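Local coordinates for insecticidal crystal protein Cry7Cal (PDB 5ZI1) that is toxic to the locust Locusta migratoria manilensis and probably acts by binding receptors on insect gut cells and opening pores in their membranes, at residues H30-I36 with E159-A163; L141-Q146 with M225-L229; A148-L152 with Y182-Y186; K289-F293 with E485-S489; K467-A473 with D593-P599. All coordinates share one frame; numbering follows the deposited sequence.

Contact 1 (H30-I36 with E159-A163); sequences HGTAGGI and ELFGA
L160 and F161, neighbours on helix 141-165, both point into the turn where the loop at H30-T32 gives way to helix 33-47. Everything that passes directly between the two segments is van der Waals contact. The isopropyl end of L160 lies against the main chain of G31, where no side chain stands in the way, and its CD2 comes within 3.6 Å of G31 CA. The other methyl, CD1, meets I36 CD1 tip to tip at 3.9 Å.

The ring of F161 makes the second set of contacts. Its CZ is 3.6 Å from A33 CA, on an oblique line, and its CE1 is 3.7 Å from A33 CB. I36 slides past F161 in the opposite direction and brings CG1 to the ring edge, 3.9 Å from CZ. T32 O also sits at that rim, in the ring plane. One face is taken by the ring's own neighbour, with L160 CB centred above it.

No hydrogen bond crosses between the segments. Within 30-36, T32 is the N-cap of helix 33-47: its OG1 accepts from G35 N at 3.1 Å with an angle of 147°, and I36 N bonds to T32 O.

In the N-terminal helical bundle of three-domain Cry toxins, this contact sets the start of one helix against the central helix 141-165, while A33 and I36 also reach Q101 and L97 of helix 73-101. L160 and F161 thus hold the turn by van der Waals fit; K156 of the same helix adds a polar tie at H30 O, and the single capping bond orders the helix start.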
# COMPACT_ATOMS: atom_id res chain seq x y z
N HIS A 30 18.78 -6.40 0.14
CA HIS A 30 19.76 -7.42 0.50
C HIS A 30 20.36 -8.07 -0.75
O HIS A 30 19.72 -8.14 -1.81
CB HIS A 30 19.13 -8.52 1.36
CG HIS A 30 18.72 -8.10 2.74
ND1 HIS A 30 17.55 -7.41 3.00
CD2 HIS A 30 19.26 -8.37 3.95
CE1 HIS A 30 17.42 -7.22 4.30
NE2 HIS A 30 18.45 -7.80 4.90
N GLY A 31 21.57 -8.59 -0.59
CA GLY A 31 22.32 -9.11 -1.73
C GLY A 31 23.34 -10.19 -1.41
O GLY A 31 24.28 -10.39 -2.18
N THR A 32 23.17 -10.89 -0.29
CA THR A 32 24.01 -12.04 0.02
C THR A 32 23.41 -13.30 -0.60
O THR A 32 22.20 -13.42 -0.77
CB THR A 32 24.15 -12.23 1.54
OG1 THR A 32 22.92 -12.69 2.09
CG2 THR A 32 24.54 -10.92 2.22
N ALA A 33 24.28 -14.25 -0.95
CA ALA A 33 23.77 -15.47 -1.57
C ALA A 33 23.01 -16.32 -0.56
O ALA A 33 21.98 -16.91 -0.90
CB ALA A 33 24.92 -16.27 -2.20
N GLY A 34 23.49 -16.37 0.69
CA GLY A 34 22.82 -17.16 1.70
C GLY A 34 21.43 -16.65 2.02
O GLY A 34 20.46 -17.42 2.08
N GLY A 35 21.30 -15.34 2.21
CA GLY A 35 19.98 -14.77 2.42
C GLY A 35 19.10 -14.89 1.20
O GLY A 35 17.90 -15.19 1.31
N ILE A 36 19.66 -14.65 0.01
CA ILE A 36 18.91 -14.82 -1.24
C ILE A 36 18.33 -16.23 -1.31
O ILE A 36 17.18 -16.42 -1.74
CB ILE A 36 19.80 -14.51 -2.45
CG1 ILE A 36 19.95 -12.99 -2.66
CG2 ILE A 36 19.24 -15.14 -3.71
CD1 ILE A 36 18.92 -12.36 -3.56
N GLU A 159 23.05 -9.24 -11.43
CA GLU A 159 23.93 -8.17 -10.98
C GLU A 159 24.64 -8.55 -9.70
O GLU A 159 25.79 -8.13 -9.48
CB GLU A 159 23.17 -6.85 -10.81
CG GLU A 159 24.09 -5.75 -10.25
CD GLU A 159 24.65 -4.88 -11.38
OE1 GLU A 159 24.17 -5.01 -12.53
OE2 GLU A 159 25.62 -4.10 -11.16
N LEU A 160 24.00 -9.35 -8.84
CA LEU A 160 24.65 -9.72 -7.60
C LEU A 160 25.75 -10.75 -7.82
O LEU A 160 26.85 -10.62 -7.26
CB LEU A 160 23.63 -10.26 -6.60
CG LEU A 160 22.58 -9.31 -6.03
CD1 LEU A 160 21.51 -10.13 -5.34
CD2 LEU A 160 23.21 -8.32 -5.08
N PHE A 161 25.47 -11.77 -8.61
CA PHE A 161 26.34 -12.93 -8.67
C PHE A 161 26.92 -13.21 -10.05
O PHE A 161 27.81 -14.06 -10.16
CB PHE A 161 25.60 -14.18 -8.17
CG PHE A 161 24.77 -13.96 -6.90
CD1 PHE A 161 25.38 -13.55 -5.72
CD2 PHE A 161 23.40 -14.22 -6.90
CE1 PHE A 161 24.62 -13.38 -4.56
CE2 PHE A 161 22.64 -14.05 -5.74
CZ PHE A 161 23.25 -13.63 -4.57
N GLY A 162 26.48 -12.50 -11.10
CA GLY A 162 26.89 -12.79 -12.47
C GLY A 162 28.38 -12.88 -12.72
O GLY A 162 28.87 -13.91 -13.19
N ALA A 163 29.11 -11.82 -12.38
CA ALA A 163 30.56 -11.82 -12.57
C ALA A 163 31.22 -13.00 -11.86
O ALA A 163 32.17 -13.60 -12.39
CB ALA A 163 31.16 -10.50 -12.08

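Contact 2 (L141-Q146 with M225-L229); sequences LTVYAQ and MVLDL
Q146 meets M225, and V226 meets A145, through their torsions: a bend at chi2 (-77°) turns the Q146 amide to M225 O, while V226, with CG1 anti to its backbone N (chi1 178°), rests that methyl on A145 CB and lets CG2 touch A145 and reach on to T142 OG1. The contact belongs to the N-terminal helical bundle of Cry toxins, where the central helix 141-165 packs against the C-terminal part of helix 208-227. A wider, pi-type turn runs through residues 225-227 there.

A145 forms the middle of the joint, with CB 3.7 Å from V226 CG1 and equally near L229 CD1. L141 crosses V226 at about a right angle, a looser touch. T142 and M225 also cross at right angles, T142 OG1 lying 3.5 Å from M225 SD. That hydroxyl is buried here without a hydrogen-bonding partner in the model.

The only direct polar link is weak: Q146 NE2 donates to M225 O at 3.1 Å, with an N-H...O angle of 129°. C190 of helix 169-202 touches both A145 and V226. L229 lies across the amide of Q146, and its CD1 presses to 3.4 Å from A145 O.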
# COMPACT_ATOMS: atom_id res chain seq x y z
N LEU A 141 -4.74 -10.32 -13.53
CA LEU A 141 -3.81 -9.26 -13.14
C LEU A 141 -2.92 -9.67 -11.97
O LEU A 141 -1.70 -9.44 -12.00
CB LEU A 141 -4.58 -7.98 -12.81
CG LEU A 141 -3.70 -6.76 -12.53
CD1 LEU A 141 -2.65 -6.56 -13.67
CD2 LEU A 141 -4.59 -5.54 -12.38
N THR A 142 -3.49 -10.31 -10.94
CA THR A 142 -2.67 -10.66 -9.78
C THR A 142 -1.64 -11.72 -10.13
O THR A 142 -0.49 -11.65 -9.69
CB THR A 142 -3.55 -11.14 -8.61
OG1 THR A 142 -4.34 -10.06 -8.13
CG2 THR A 142 -2.70 -11.62 -7.48
N VAL A 143 -2.02 -12.70 -10.95
CA VAL A 143 -1.04 -13.65 -11.48
C VAL A 143 0.09 -12.90 -12.18
O VAL A 143 1.27 -13.21 -11.99
CB VAL A 143 -1.71 -14.66 -12.42
CG1 VAL A 143 -0.67 -15.56 -13.09
CG2 VAL A 143 -2.74 -15.51 -11.65
N TYR A 144 -0.26 -11.90 -12.99
CA TYR A 144 0.74 -11.16 -13.73
C TYR A 144 1.67 -10.41 -12.78
O TYR A 144 2.90 -10.55 -12.84
CB TYR A 144 0.05 -10.20 -14.69
CG TYR A 144 0.98 -9.37 -15.53
CD1 TYR A 144 1.48 -8.17 -15.07
CD2 TYR A 144 1.33 -9.78 -16.82
CE1 TYR A 144 2.33 -7.40 -15.84
CE2 TYR A 144 2.17 -9.02 -17.60
CZ TYR A 144 2.66 -7.83 -17.10
OH TYR A 144 3.49 -7.06 -17.88
N ALA A 145 1.08 -9.63 -11.87
CA ALA A 145 1.87 -8.87 -10.90
C ALA A 145 2.83 -9.76 -10.13
O ALA A 145 4.02 -9.44 -10.01
CB ALA A 145 0.94 -8.12 -9.95
N GLN A 146 2.34 -10.89 -9.62
CA GLN A 146 3.18 -11.71 -8.75
C GLN A 146 4.31 -12.39 -9.53
O GLN A 146 5.44 -12.51 -9.03
CB GLN A 146 2.34 -12.75 -8.01
CG GLN A 146 1.31 -12.15 -7.09
CD GLN A 146 1.90 -11.64 -5.78
OE1 GLN A 146 2.97 -12.07 -5.35
NE2 GLN A 146 1.18 -10.74 -5.12
N MET A 225 -2.97 -7.07 -3.38
CA MET A 225 -2.48 -8.11 -4.28
C MET A 225 -1.51 -7.56 -5.32
O MET A 225 -0.53 -8.23 -5.65
CB MET A 225 -3.64 -8.82 -4.97
CG MET A 225 -4.32 -9.87 -4.08
SD MET A 225 -5.55 -10.85 -4.99
CE MET A 225 -6.99 -9.81 -4.75
N VAL A 226 -1.76 -6.35 -5.83
CA VAL A 226 -0.96 -5.85 -6.95
C VAL A 226 -0.18 -4.58 -6.63
O VAL A 226 1.04 -4.58 -6.76
CB VAL A 226 -1.85 -5.64 -8.18
CG1 VAL A 226 -1.01 -5.06 -9.35
CG2 VAL A 226 -2.48 -6.96 -8.57
N LEU A 227 -0.86 -3.50 -6.22
CA LEU A 227 -0.19 -2.21 -6.15
C LEU A 227 0.97 -2.21 -5.16
O LEU A 227 2.02 -1.60 -5.41
CB LEU A 227 -1.16 -1.09 -5.79
CG LEU A 227 -2.40 -0.92 -6.64
CD1 LEU A 227 -3.16 0.36 -6.21
CD2 LEU A 227 -2.02 -0.91 -8.13
N ASP A 228 0.79 -2.90 -4.02
CA ASP A 228 1.83 -2.93 -3.00
C ASP A 228 3.11 -3.59 -3.50
O ASP A 228 4.16 -3.42 -2.88
CB ASP A 228 1.31 -3.64 -1.73
CG ASP A 228 0.28 -2.80 -0.97
OD1 ASP A 228 0.16 -1.58 -1.23
OD2 ASP A 228 -0.42 -3.36 -0.08
N LEU A 229 3.03 -4.36 -4.59
CA LEU A 229 4.24 -4.90 -5.21
C LEU A 229 5.04 -3.82 -5.93
O LEU A 229 6.27 -3.92 -5.98
CB LEU A 229 3.87 -5.98 -6.22
CG LEU A 229 3.44 -7.36 -5.75
CD1 LEU A 229 3.12 -8.20 -7.00
CD2 LEU A 229 4.50 -8.03 -4.88

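Contact 3 (A148-L152 with Y182-Y186); sequences ANLHL and YVEEY
The ring of Y186 is sandwiched between A148 CB on one face and Y182 CB on the opposite one, the alanine methyl being 3.5 Å from CD2. Its edge meets L152 CG and, at the hydroxyl end, H151. Y182 in turn offers a face to H151, whose CE1 stands 3.5 Å from Y182 CE2. This is an edge-to-face pair, with centroids 4.6 Å apart and planes inclined at 52°. H151 and Y186 meet rim to rim, completing an aromatic cluster.

H151 reaches across because its CG is anti to the backbone N (chi1 -171°), which carries the imidazole toward the partner helix. In the plane of that ring, ND1 shares a short hydrogen bond of 2.5 Å with Y186 OH. Beside the cluster, L152 CD2 touches both Y182 CB, at 3.7 Å, and V183 CG2.

The two segments lie on consecutive, nearly antiparallel helices of the N-terminal bundle, 141-165 and 169-202, with local axes 10.6 Å apart. Residues of helix 107-127 border the imidazole: F124 is nearly parallel to it, and E121 bonds its NE2.

Both ring nitrogens of H151 are therefore engaged within a buried setting, which fixes the rotation of the imidazole. The carboxylate of E121 would probably polarise that ring, and the Y186 hydroxyl and H151 ND1 satisfy each other inside apolar surroundings.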
# COMPACT_ATOMS: atom_id res chain seq x y z
N ALA A 148 5.47 -11.20 -12.45
CA ALA A 148 6.31 -10.06 -12.78
C ALA A 148 7.30 -9.80 -11.66
O ALA A 148 8.50 -9.61 -11.89
CB ALA A 148 5.43 -8.83 -13.03
N ASN A 149 6.80 -9.82 -10.43
CA ASN A 149 7.65 -9.56 -9.28
C ASN A 149 8.80 -10.56 -9.21
O ASN A 149 9.96 -10.18 -9.00
CB ASN A 149 6.82 -9.61 -8.01
CG ASN A 149 7.64 -9.31 -6.81
OD1 ASN A 149 8.14 -8.19 -6.66
ND2 ASN A 149 7.84 -10.31 -5.98
N LEU A 150 8.50 -11.85 -9.39
CA LEU A 150 9.57 -12.84 -9.33
C LEU A 150 10.60 -12.62 -10.42
O LEU A 150 11.80 -12.80 -10.19
CB LEU A 150 8.98 -14.25 -9.44
CG LEU A 150 8.07 -14.73 -8.30
CD1 LEU A 150 7.63 -16.15 -8.59
CD2 LEU A 150 8.77 -14.63 -6.95
N HIS A 151 10.16 -12.24 -11.62
CA HIS A 151 11.08 -12.04 -12.74
C HIS A 151 12.06 -10.92 -12.43
O HIS A 151 13.27 -11.09 -12.57
CB HIS A 151 10.28 -11.73 -14.01
CG HIS A 151 11.11 -11.71 -15.27
ND1 HIS A 151 10.67 -11.13 -16.44
CD2 HIS A 151 12.34 -12.21 -15.54
CE1 HIS A 151 11.59 -11.27 -17.37
NE2 HIS A 151 12.61 -11.93 -16.85
N LEU A 152 11.54 -9.78 -11.98
CA LEU A 152 12.41 -8.65 -11.65
C LEU A 152 13.41 -9.02 -10.57
O LEU A 152 14.60 -8.65 -10.65
CB LEU A 152 11.55 -7.46 -11.19
CG LEU A 152 10.73 -6.91 -12.35
CD1 LEU A 152 9.84 -5.78 -11.89
CD2 LEU A 152 11.69 -6.45 -13.42
N TYR A 182 11.84 -3.98 -18.04
CA TYR A 182 10.74 -4.76 -17.47
C TYR A 182 10.10 -4.05 -16.28
O TYR A 182 8.89 -4.17 -16.06
CB TYR A 182 11.21 -6.14 -17.03
CG TYR A 182 11.46 -7.11 -18.15
CD1 TYR A 182 10.46 -7.43 -19.06
CD2 TYR A 182 12.69 -7.73 -18.29
CE1 TYR A 182 10.69 -8.33 -20.09
CE2 TYR A 182 12.93 -8.64 -19.30
CZ TYR A 182 11.93 -8.92 -20.20
OH TYR A 182 12.18 -9.83 -21.20
N VAL A 183 10.88 -3.30 -15.50
CA VAL A 183 10.28 -2.52 -14.42
C VAL A 183 9.20 -1.61 -14.98
O VAL A 183 8.06 -1.57 -14.49
CB VAL A 183 11.36 -1.74 -13.65
CG1 VAL A 183 10.73 -0.74 -12.71
CG2 VAL A 183 12.23 -2.71 -12.87
N GLU A 184 9.52 -0.91 -16.07
CA GLU A 184 8.56 0.03 -16.64
C GLU A 184 7.41 -0.70 -17.33
O GLU A 184 6.26 -0.24 -17.29
CB GLU A 184 9.28 0.96 -17.63
CG GLU A 184 8.43 2.10 -18.17
CD GLU A 184 9.08 2.83 -19.34
OE1 GLU A 184 10.31 3.09 -19.30
OE2 GLU A 184 8.36 3.12 -20.32
N GLU A 185 7.69 -1.82 -17.99
CA GLU A 185 6.63 -2.56 -18.65
C GLU A 185 5.65 -3.12 -17.63
O GLU A 185 4.43 -2.94 -17.76
CB GLU A 185 7.23 -3.69 -19.48
CG GLU A 185 6.20 -4.46 -20.31
CD GLU A 185 6.85 -5.59 -21.11
OE1 GLU A 185 6.30 -6.72 -21.10
OE2 GLU A 185 7.92 -5.34 -21.73
N TYR A 186 6.17 -3.82 -16.61
CA TYR A 186 5.31 -4.50 -15.65
C TYR A 186 4.52 -3.49 -14.82
O TYR A 186 3.32 -3.69 -14.57
CB TYR A 186 6.15 -5.40 -14.75
CG TYR A 186 6.85 -6.54 -15.48
CD1 TYR A 186 6.46 -6.94 -16.75
CD2 TYR A 186 7.89 -7.22 -14.87
CE1 TYR A 186 7.10 -8.00 -17.41
CE2 TYR A 186 8.54 -8.26 -15.50
CZ TYR A 186 8.14 -8.65 -16.77
OH TYR A 186 8.79 -9.70 -17.38

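Contact 4 (K289-F293 with E485-S489); sequences KPGLF and EIIDS
I486 points at the loop 289-293 and pushes its long branch against the G291-L292 peptide. CG1 stands anti to the carbonyl carbon (chi1 -56°) and CD1 continues the chain outward, so the terminal methyl arrives 3.2 Å from L292 N and nearly as close to G291 C. L292 meets this branch at about a right angle, with its CD2 3.6 Å from I486 CD1. The short branch of I486, CG2, packs on G291 N and CA and lies 3.8 Å from P290 CB.

The pyrrolidine ring of P290 runs along 486-488, from the end of the strand to the loop residue D488. Its CB is 3.7 Å from I486 O, while CG reaches on to D488. The D488 side chain crosses the pyrrolidine at about a right angle, placing OD1 3.5 Å from P290 CG, a van der Waals touch.

The loop leads into strand 294-306 of the second domain, the beta prism of three-domain Cry toxins, whereas strand 484-487 belongs to the C-terminal beta sandwich; the contact is thus part of the interface between those domains. A backbone hydrogen bond between F293 and V474 supplements it, and P495 packs on both P290 and I486.

The segments share no direct hydrogen bond, but a water joins them. It donates to P290 O at 3.0 Å and to I486 O at 2.8 Å, linking the two carbonyls past the flank of the apolar contact. On the exposed side of the interface, an acetate ion, probably from the crystallisation liquor, lies about 3 Å from the D488 side chain.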
# COMPACT_ATOMS: atom_id res chain seq x y z
N LYS A 289 -9.45 13.13 0.82
CA LYS A 289 -8.43 13.55 -0.14
C LYS A 289 -7.04 13.08 0.30
O LYS A 289 -6.77 12.95 1.50
CB LYS A 289 -8.43 15.07 -0.29
CG LYS A 289 -9.68 15.63 -1.01
CD LYS A 289 -9.91 15.00 -2.39
CE LYS A 289 -11.27 15.38 -2.99
NZ LYS A 289 -12.40 14.41 -2.68
N PRO A 290 -6.14 12.81 -0.65
CA PRO A 290 -4.74 12.56 -0.29
C PRO A 290 -4.20 13.66 0.61
O PRO A 290 -4.50 14.84 0.42
CB PRO A 290 -4.02 12.55 -1.64
CG PRO A 290 -5.09 12.34 -2.66
CD PRO A 290 -6.32 12.98 -2.10
N GLY A 291 -3.39 13.28 1.59
CA GLY A 291 -2.66 14.26 2.36
C GLY A 291 -1.36 13.69 2.89
O GLY A 291 -0.99 12.55 2.60
N LEU A 292 -0.67 14.50 3.68
CA LEU A 292 0.42 14.00 4.51
C LEU A 292 -0.07 12.82 5.35
O LEU A 292 -1.25 12.72 5.68
CB LEU A 292 0.93 15.12 5.40
CG LEU A 292 1.33 16.34 4.56
CD1 LEU A 292 1.68 17.53 5.44
CD2 LEU A 292 2.50 15.99 3.64
N PHE A 293 0.83 11.90 5.66
CA PHE A 293 0.37 10.70 6.35
C PHE A 293 -0.14 11.08 7.75
O PHE A 293 0.42 11.97 8.40
CB PHE A 293 1.52 9.68 6.41
CG PHE A 293 1.12 8.38 7.02
CD1 PHE A 293 0.66 7.34 6.23
CD2 PHE A 293 1.15 8.20 8.42
CE1 PHE A 293 0.25 6.11 6.80
CE2 PHE A 293 0.75 6.99 9.00
CZ PHE A 293 0.31 5.94 8.20
N GLU A 485 0.70 20.49 -3.69
CA GLU A 485 -0.51 19.68 -3.60
C GLU A 485 -0.12 18.23 -3.39
O GLU A 485 0.99 17.81 -3.72
CB GLU A 485 -1.36 19.84 -4.86
CG GLU A 485 -2.83 19.53 -4.67
CD GLU A 485 -3.61 19.50 -5.99
OE1 GLU A 485 -3.05 19.90 -7.04
OE2 GLU A 485 -4.79 19.07 -5.96
N ILE A 486 -1.02 17.46 -2.81
CA ILE A 486 -0.81 16.04 -2.59
C ILE A 486 -1.81 15.30 -3.46
O ILE A 486 -3.00 15.64 -3.47
CB ILE A 486 -0.95 15.69 -1.10
CG1 ILE A 486 0.03 16.56 -0.32
CG2 ILE A 486 -0.67 14.21 -0.83
CD1 ILE A 486 -0.05 16.39 1.15
N ILE A 487 -1.33 14.34 -4.24
CA ILE A 487 -2.11 13.76 -5.32
C ILE A 487 -1.92 12.25 -5.28
O ILE A 487 -0.95 11.73 -4.71
CB ILE A 487 -1.72 14.30 -6.72
CG1 ILE A 487 -0.37 13.73 -7.16
CG2 ILE A 487 -1.67 15.83 -6.74
CD1 ILE A 487 -0.01 14.13 -8.55
N ASP A 488 -2.86 11.54 -5.90
CA ASP A 488 -2.80 10.09 -5.95
C ASP A 488 -1.69 9.62 -6.88
O ASP A 488 -1.34 10.27 -7.85
CB ASP A 488 -4.14 9.52 -6.40
CG ASP A 488 -5.16 9.48 -5.30
OD1 ASP A 488 -4.80 9.19 -4.13
OD2 ASP A 488 -6.35 9.74 -5.60
N SER A 489 -1.15 8.44 -6.56
CA SER A 489 -0.18 7.76 -7.40
C SER A 489 -0.31 6.27 -7.12
O SER A 489 -0.11 5.83 -5.99
CB SER A 489 1.25 8.25 -7.12
OG SER A 489 2.21 7.29 -7.53
O HOH W 1 -5.17 16.53 -1.95

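Contact 5 (K467-A473 with D593-P599); sequences KITQIPA and DKIEFIP
Q470 rises from its strand directly opposite E596, the two forming a non-hydrogen-bonded antiparallel pair. Its CB lies 3.9 Å from E596 CG. With CG anti to the backbone N (chi1 -177°), the chain stands extended, and CG touches both K594 CB and E596 CG, 3.6 Å from each. CD passes K594 CG, and OE1 comes to 3.5 Å from K594 NZ without a hydrogen bond. At the tip, Q470 NE2 donates to E596 OE2 at 2.7 Å and 165°. The carboxylate uses its anti lone pair and is nearly coplanar with the amide, the two side chains lying side by side.

Paired backbone bonds flank this couple at T469-F597 and I471-I595, and A473 N bonds to D593 O beyond them. On the sheet face carrying those four side chains, I471 CD1 packs 3.6 Å from F597 CE1. D593 and K594 form a classic bulge against R527.

The pairing joins strand 468-472 to strand 589-599 in the C-terminal beta-sandwich domain. R525 holds E596 OE1 and Y241 bonds OE2, so the buried carboxylate has several partners; its charge is probably offset mainly by the arginine, while the bond from Q470 NE2 helps to fix its rotation.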
# COMPACT_ATOMS: atom_id res chain seq x y z
N LYS A 467 21.98 1.53 6.38
CA LYS A 467 20.86 1.21 5.50
C LYS A 467 20.48 2.45 4.71
O LYS A 467 20.69 3.59 5.14
CB LYS A 467 19.63 0.72 6.29
CG LYS A 467 19.84 -0.59 7.03
CD LYS A 467 18.58 -1.04 7.73
CE LYS A 467 18.45 -2.55 7.68
NZ LYS A 467 18.56 -3.21 9.01
N ILE A 468 19.90 2.22 3.53
CA ILE A 468 19.23 3.30 2.83
C ILE A 468 17.85 3.45 3.45
O ILE A 468 17.07 2.50 3.50
CB ILE A 468 19.14 3.03 1.33
CG1 ILE A 468 20.54 3.11 0.69
CG2 ILE A 468 18.22 4.03 0.71
CD1 ILE A 468 20.66 2.34 -0.65
N THR A 469 17.57 4.64 3.97
CA THR A 469 16.28 4.91 4.57
C THR A 469 15.45 5.66 3.55
O THR A 469 15.81 6.76 3.13
CB THR A 469 16.42 5.71 5.87
OG1 THR A 469 17.43 5.10 6.68
CG2 THR A 469 15.10 5.69 6.63
N GLN A 470 14.35 5.04 3.12
CA GLN A 470 13.51 5.63 2.09
C GLN A 470 12.25 6.12 2.79
O GLN A 470 11.45 5.31 3.28
CB GLN A 470 13.22 4.64 0.97
CG GLN A 470 12.40 5.22 -0.19
CD GLN A 470 11.91 4.14 -1.15
OE1 GLN A 470 11.02 3.38 -0.82
NE2 GLN A 470 12.51 4.07 -2.34
N ILE A 471 12.10 7.43 2.85
CA ILE A 471 11.05 8.10 3.59
C ILE A 471 10.17 8.82 2.58
O ILE A 471 10.67 9.68 1.84
CB ILE A 471 11.60 9.09 4.62
CG1 ILE A 471 12.57 8.39 5.58
CG2 ILE A 471 10.45 9.74 5.37
CD1 ILE A 471 13.06 9.31 6.72
N PRO A 472 8.88 8.51 2.50
CA PRO A 472 8.03 9.20 1.54
C PRO A 472 7.89 10.66 1.90
O PRO A 472 7.91 11.03 3.07
CB PRO A 472 6.69 8.47 1.67
CG PRO A 472 7.09 7.10 2.09
CD PRO A 472 8.26 7.29 3.01
N ALA A 473 7.78 11.48 0.87
CA ALA A 473 7.56 12.90 1.11
C ALA A 473 6.33 13.13 1.98
O ALA A 473 6.29 14.09 2.76
CB ALA A 473 7.43 13.63 -0.24
N ASP A 593 8.47 11.99 -4.89
CA ASP A 593 7.94 10.72 -4.44
C ASP A 593 8.59 10.36 -3.10
O ASP A 593 8.00 10.58 -2.05
CB ASP A 593 8.17 9.66 -5.52
CG ASP A 593 7.87 8.26 -5.04
OD1 ASP A 593 7.02 8.10 -4.14
OD2 ASP A 593 8.51 7.31 -5.57
N LYS A 594 9.82 9.84 -3.13
CA LYS A 594 10.51 9.39 -1.93
C LYS A 594 11.74 10.25 -1.65
O LYS A 594 12.36 10.83 -2.56
CB LYS A 594 10.93 7.93 -2.05
CG LYS A 594 9.81 6.97 -2.44
CD LYS A 594 8.76 6.82 -1.31
CE LYS A 594 7.59 5.92 -1.76
NZ LYS A 594 8.05 4.58 -2.25
N ILE A 595 12.10 10.30 -0.37
CA ILE A 595 13.33 10.92 0.08
C ILE A 595 14.21 9.81 0.62
O ILE A 595 13.78 9.06 1.50
CB ILE A 595 13.08 11.98 1.16
CG1 ILE A 595 11.86 12.80 0.78
CG2 ILE A 595 14.31 12.84 1.31
CD1 ILE A 595 12.11 13.66 -0.42
N GLU A 596 15.42 9.69 0.09
CA GLU A 596 16.29 8.58 0.45
C GLU A 596 17.55 9.10 1.10
O GLU A 596 18.30 9.88 0.50
CB GLU A 596 16.60 7.70 -0.75
CG GLU A 596 15.37 6.99 -1.28
CD GLU A 596 15.64 6.26 -2.56
OE1 GLU A 596 16.73 6.48 -3.14
OE2 GLU A 596 14.77 5.45 -2.99
N PHE A 597 17.77 8.66 2.34
CA PHE A 597 18.94 9.01 3.12
C PHE A 597 19.96 7.89 2.94
O PHE A 597 19.74 6.76 3.39
CB PHE A 597 18.55 9.22 4.58
CG PHE A 597 17.60 10.36 4.76
CD1 PHE A 597 16.25 10.19 4.57
CD2 PHE A 597 18.07 11.63 5.04
CE1 PHE A 597 15.36 11.27 4.70
CE2 PHE A 597 17.20 12.70 5.17
CZ PHE A 597 15.84 12.52 5.00
N ILE A 598 21.04 8.20 2.24
CA ILE A 598 22.05 7.23 1.87
C ILE A 598 23.21 7.36 2.86
O ILE A 598 23.67 8.49 3.10
CB ILE A 598 22.52 7.45 0.42
CG1 ILE A 598 21.36 7.15 -0.54
CG2 ILE A 598 23.78 6.62 0.09
CD1 ILE A 598 21.58 7.65 -1.94
N PRO A 599 23.65 6.28 3.49
CA PRO A 599 24.72 6.39 4.49
C PRO A 599 26.09 6.46 3.82
O PRO A 599 26.40 5.67 2.92
CB PRO A 599 24.56 5.12 5.33
CG PRO A 599 23.89 4.15 4.43
CD PRO A 599 23.02 4.95 3.50

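Overall arrangement
From the N terminus, contact 1 closes the first loop, bringing the start of helix 33-47 to the far part of helix 141-165. Before that loop closes, the same central helix opens contacts 2 and 3, so both cross contact 1. Contact 3 is nested inside contact 2; the two touch through Y144 and Y186, their centres about 10 Å apart. All three lie within the N-terminal helical bundle and join its helices. Contacts 4 and 5 open after the first three have closed, and cross each other: 289-293 with 485-489 joins the second domain to the C-terminal one, and 467-473 with 593-599 is a pairing inside the latter. Both reach the same sheet, nearest atoms about 4 Å apart.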